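Local coordinates for major capsid protein (Paramecium bursaria Chlorella virus 1, PDB 5TIQ) that self-assembles as trimers into the large icosahedral capsid of the virus, forming its main shell as a glycosylated double-barrel protein, at residues S60-L65 with V205-L210. Numbering follows the deposited sequence.
Sequences SRNGDL and VDYIFL
Ile208 O receives two backbone donors, Asp64 N at 2.9 Å and Leu65 N at 3.1 Å. The second bond is the straighter, 167° at the hydrogen, and lies in the carbonyl plane on a lone pair; that from Asp64 N is more bent. Ile208 N returns a bond to Leu65 O, making Leu65 and Ile208 an antiparallel hydrogen-bonded pair; with both Asp64 and Leu65 opposite Ile208, the geometry is that of a classic beta bulge.

Two further hydrogen bonds involve side chains. The first torsion of Asp64 (chi1 -53°) turns CG to the backbone N side, from where OD2 reaches across to the strand; Leu210 N donates to OD2 at 2.6 Å, nearly straight at 173° and close to the C-O axis. A water also donates to OD2 and to Leu210 O, while OD1 forms a salt bridge with Arg215 of helix 212-220. Tyr207 OH donates to Ser60 O at 2.6 Å, tilted out of the carbonyl plane.

In topology, the bulge lies where the loop after strand 54-58 enters strand 65-76, which pairs with strand 200-210 in one antiparallel sheet of the N-terminal jelly roll, one of two in this family's fold.

CH-pi contacts involve two rings. Asn62 CB sits over the centre of the Tyr207 ring, 4.2 Å from its centroid. Gly63 CA lies over a face of the Phe209 ring but further off its normal.

Apolar contacts occupy the other end: Leu65 CB meets Ile208 CB, and Leu65 CG touches Leu210 CD1 at 3.8 Å, the two leucine side chains crossing at about a right angle. Phe26 of a second subunit packs on Leu65, Ile208 and Leu210, bringing this cluster into the trimer interface.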
loop_
_atom_site.group_PDB
_atom_site.type_symbol
_atom_site.label_atom_id
_atom_site.label_comp_id
_atom_site.label_asym_id
_atom_site.label_seq_id
_atom_site.Cartn_x
_atom_site.Cartn_y
_atom_site.Cartn_z
ATOM N N SER A 60 -6.749 -6.874 33.882
ATOM C CA SER A 60 -7.680 -7.809 34.493
ATOM C C SER A 60 -7.687 -9.128 33.724
ATOM O O SER A 60 -7.375 -9.190 32.532
ATOM C CB SER A 60 -9.088 -7.212 34.536
ATOM O OG SER A 60 -9.543 -6.895 33.231
ATOM N N ARG A 61 -8.062 -10.194 34.422
ATOM C CA ARG A 61 -7.975 -11.549 33.877
ATOM C C ARG A 61 -9.346 -12.037 33.411
ATOM O O ARG A 61 -9.912 -13.002 33.922
ATOM C CB ARG A 61 -7.367 -12.489 34.911
ATOM C CG ARG A 61 -6.012 -12.021 35.402
ATOM C CD ARG A 61 -5.339 -13.052 36.279
ATOM N NE ARG A 61 -3.888 -12.925 36.193
ATOM C CZ ARG A 61 -3.138 -13.570 35.307
ATOM N NH1 ARG A 61 -3.703 -14.398 34.437
ATOM N NH2 ARG A 61 -1.826 -13.391 35.293
ATOM N N ASN A 62 -9.877 -11.337 32.408
ATOM C CA ASN A 62 -11.178 -11.693 31.855
ATOM C C ASN A 62 -11.071 -12.821 30.838
ATOM O O ASN A 62 -11.921 -13.717 30.810
ATOM C CB ASN A 62 -11.822 -10.467 31.219
ATOM C CG ASN A 62 -11.898 -9.299 32.171
ATOM O OD1 ASN A 62 -10.937 -8.544 32.318
ATOM N ND2 ASN A 62 -13.039 -9.140 32.826
ATOM N N GLY A 63 -10.042 -12.794 29.995
ATOM C CA GLY A 63 -9.908 -13.790 28.953
ATOM C C GLY A 63 -8.658 -14.629 29.072
ATOM O O GLY A 63 -7.915 -14.519 30.052
ATOM N N ASP A 64 -8.411 -15.468 28.067
ATOM C CA ASP A 64 -7.284 -16.389 28.087
ATOM C C ASP A 64 -6.010 -15.757 27.535
ATOM O O ASP A 64 -4.926 -15.956 28.095
ATOM C CB ASP A 64 -7.635 -17.648 27.292
ATOM C CG ASP A 64 -8.931 -18.285 27.756
ATOM O OD1 ASP A 64 -9.088 -18.492 28.977
ATOM O OD2 ASP A 64 -9.799 -18.565 26.900
ATOM N N LEU A 65 -6.123 -15.005 26.443
ATOM C CA LEU A 65 -5.000 -14.306 25.842
ATOM C C LEU A 65 -5.369 -12.840 25.672
ATOM O O LEU A 65 -6.547 -12.476 25.659
ATOM C CB LEU A 65 -4.619 -14.901 24.479
ATOM C CG LEU A 65 -4.732 -16.414 24.297
ATOM C CD1 LEU A 65 -4.527 -16.770 22.842
ATOM C CD2 LEU A 65 -3.737 -17.154 25.169
ATOM N N VAL A 205 -8.170 -3.284 26.402
ATOM C CA VAL A 205 -7.381 -4.459 26.053
ATOM C C VAL A 205 -8.297 -5.465 25.373
ATOM O O VAL A 205 -9.380 -5.771 25.885
ATOM C CB VAL A 205 -6.710 -5.078 27.293
ATOM C CG1 VAL A 205 -5.951 -6.340 26.916
ATOM C CG2 VAL A 205 -5.790 -4.068 27.955
ATOM N N ASP A 206 -7.861 -5.977 24.224
ATOM C CA ASP A 206 -8.603 -7.000 23.499
ATOM C C ASP A 206 -8.226 -8.376 24.034
ATOM O O ASP A 206 -7.044 -8.733 24.074
ATOM C CB ASP A 206 -8.325 -6.918 21.998
ATOM C CG ASP A 206 -9.035 -5.750 21.334
ATOM O OD1 ASP A 206 -9.264 -4.722 22.007
ATOM O OD2 ASP A 206 -9.379 -5.867 20.141
ATOM N N TYR A 207 -9.230 -9.138 24.450
ATOM C CA TYR A 207 -9.027 -10.466 25.002
ATOM C C TYR A 207 -9.439 -11.531 23.996
ATOM O O TYR A 207 -10.373 -11.344 23.212
ATOM C CB TYR A 207 -9.824 -10.652 26.295
ATOM C CG TYR A 207 -9.334 -9.815 27.451
ATOM C CD1 TYR A 207 -9.676 -8.473 27.560
ATOM C CD2 TYR A 207 -8.541 -10.371 28.446
ATOM C CE1 TYR A 207 -9.235 -7.703 28.624
ATOM C CE2 TYR A 207 -8.094 -9.611 29.514
ATOM C CZ TYR A 207 -8.442 -8.278 29.596
ATOM O OH TYR A 207 -8.002 -7.520 30.658
ATOM N N ILE A 208 -8.727 -12.653 24.030
ATOM C CA ILE A 208 -9.064 -13.842 23.258
ATOM C C ILE A 208 -9.640 -14.874 24.215
ATOM O O ILE A 208 -9.026 -15.186 25.243
ATOM C CB ILE A 208 -7.839 -14.407 22.518
ATOM C CG1 ILE A 208 -7.180 -13.328 21.657
ATOM C CG2 ILE A 208 -8.242 -15.596 21.663
ATOM C CD1 ILE A 208 -8.088 -12.753 20.601
ATOM N N PHE A 209 -10.815 -15.398 23.884
ATOM C CA PHE A 209 -11.438 -16.475 24.642
ATOM C C PHE A 209 -11.260 -17.773 23.867
ATOM O O PHE A 209 -11.720 -17.886 22.726
ATOM C CB PHE A 209 -12.921 -16.189 24.886
ATOM C CG PHE A 209 -13.173 -14.982 25.743
ATOM C CD1 PHE A 209 -13.218 -13.714 25.184
ATOM C CD2 PHE A 209 -13.371 -15.114 27.109
ATOM C CE1 PHE A 209 -13.453 -12.602 25.973
ATOM C CE2 PHE A 209 -13.604 -14.008 27.904
ATOM C CZ PHE A 209 -13.645 -12.749 27.334
ATOM N N LEU A 210 -10.592 -18.745 24.482
ATOM C CA LEU A 210 -10.218 -19.982 23.814
ATOM C C LEU A 210 -11.175 -21.110 24.175
ATOM O O LEU A 210 -11.795 -21.110 25.242
ATOM C CB LEU A 210 -8.789 -20.388 24.179
ATOM C CG LEU A 210 -7.676 -19.419 23.777
ATOM C CD1 LEU A 210 -6.352 -19.863 24.375
ATOM C CD2 LEU A 210 -7.582 -19.307 22.260
HETATM O O HOH W 1 -12.459 -18.868 27.229
#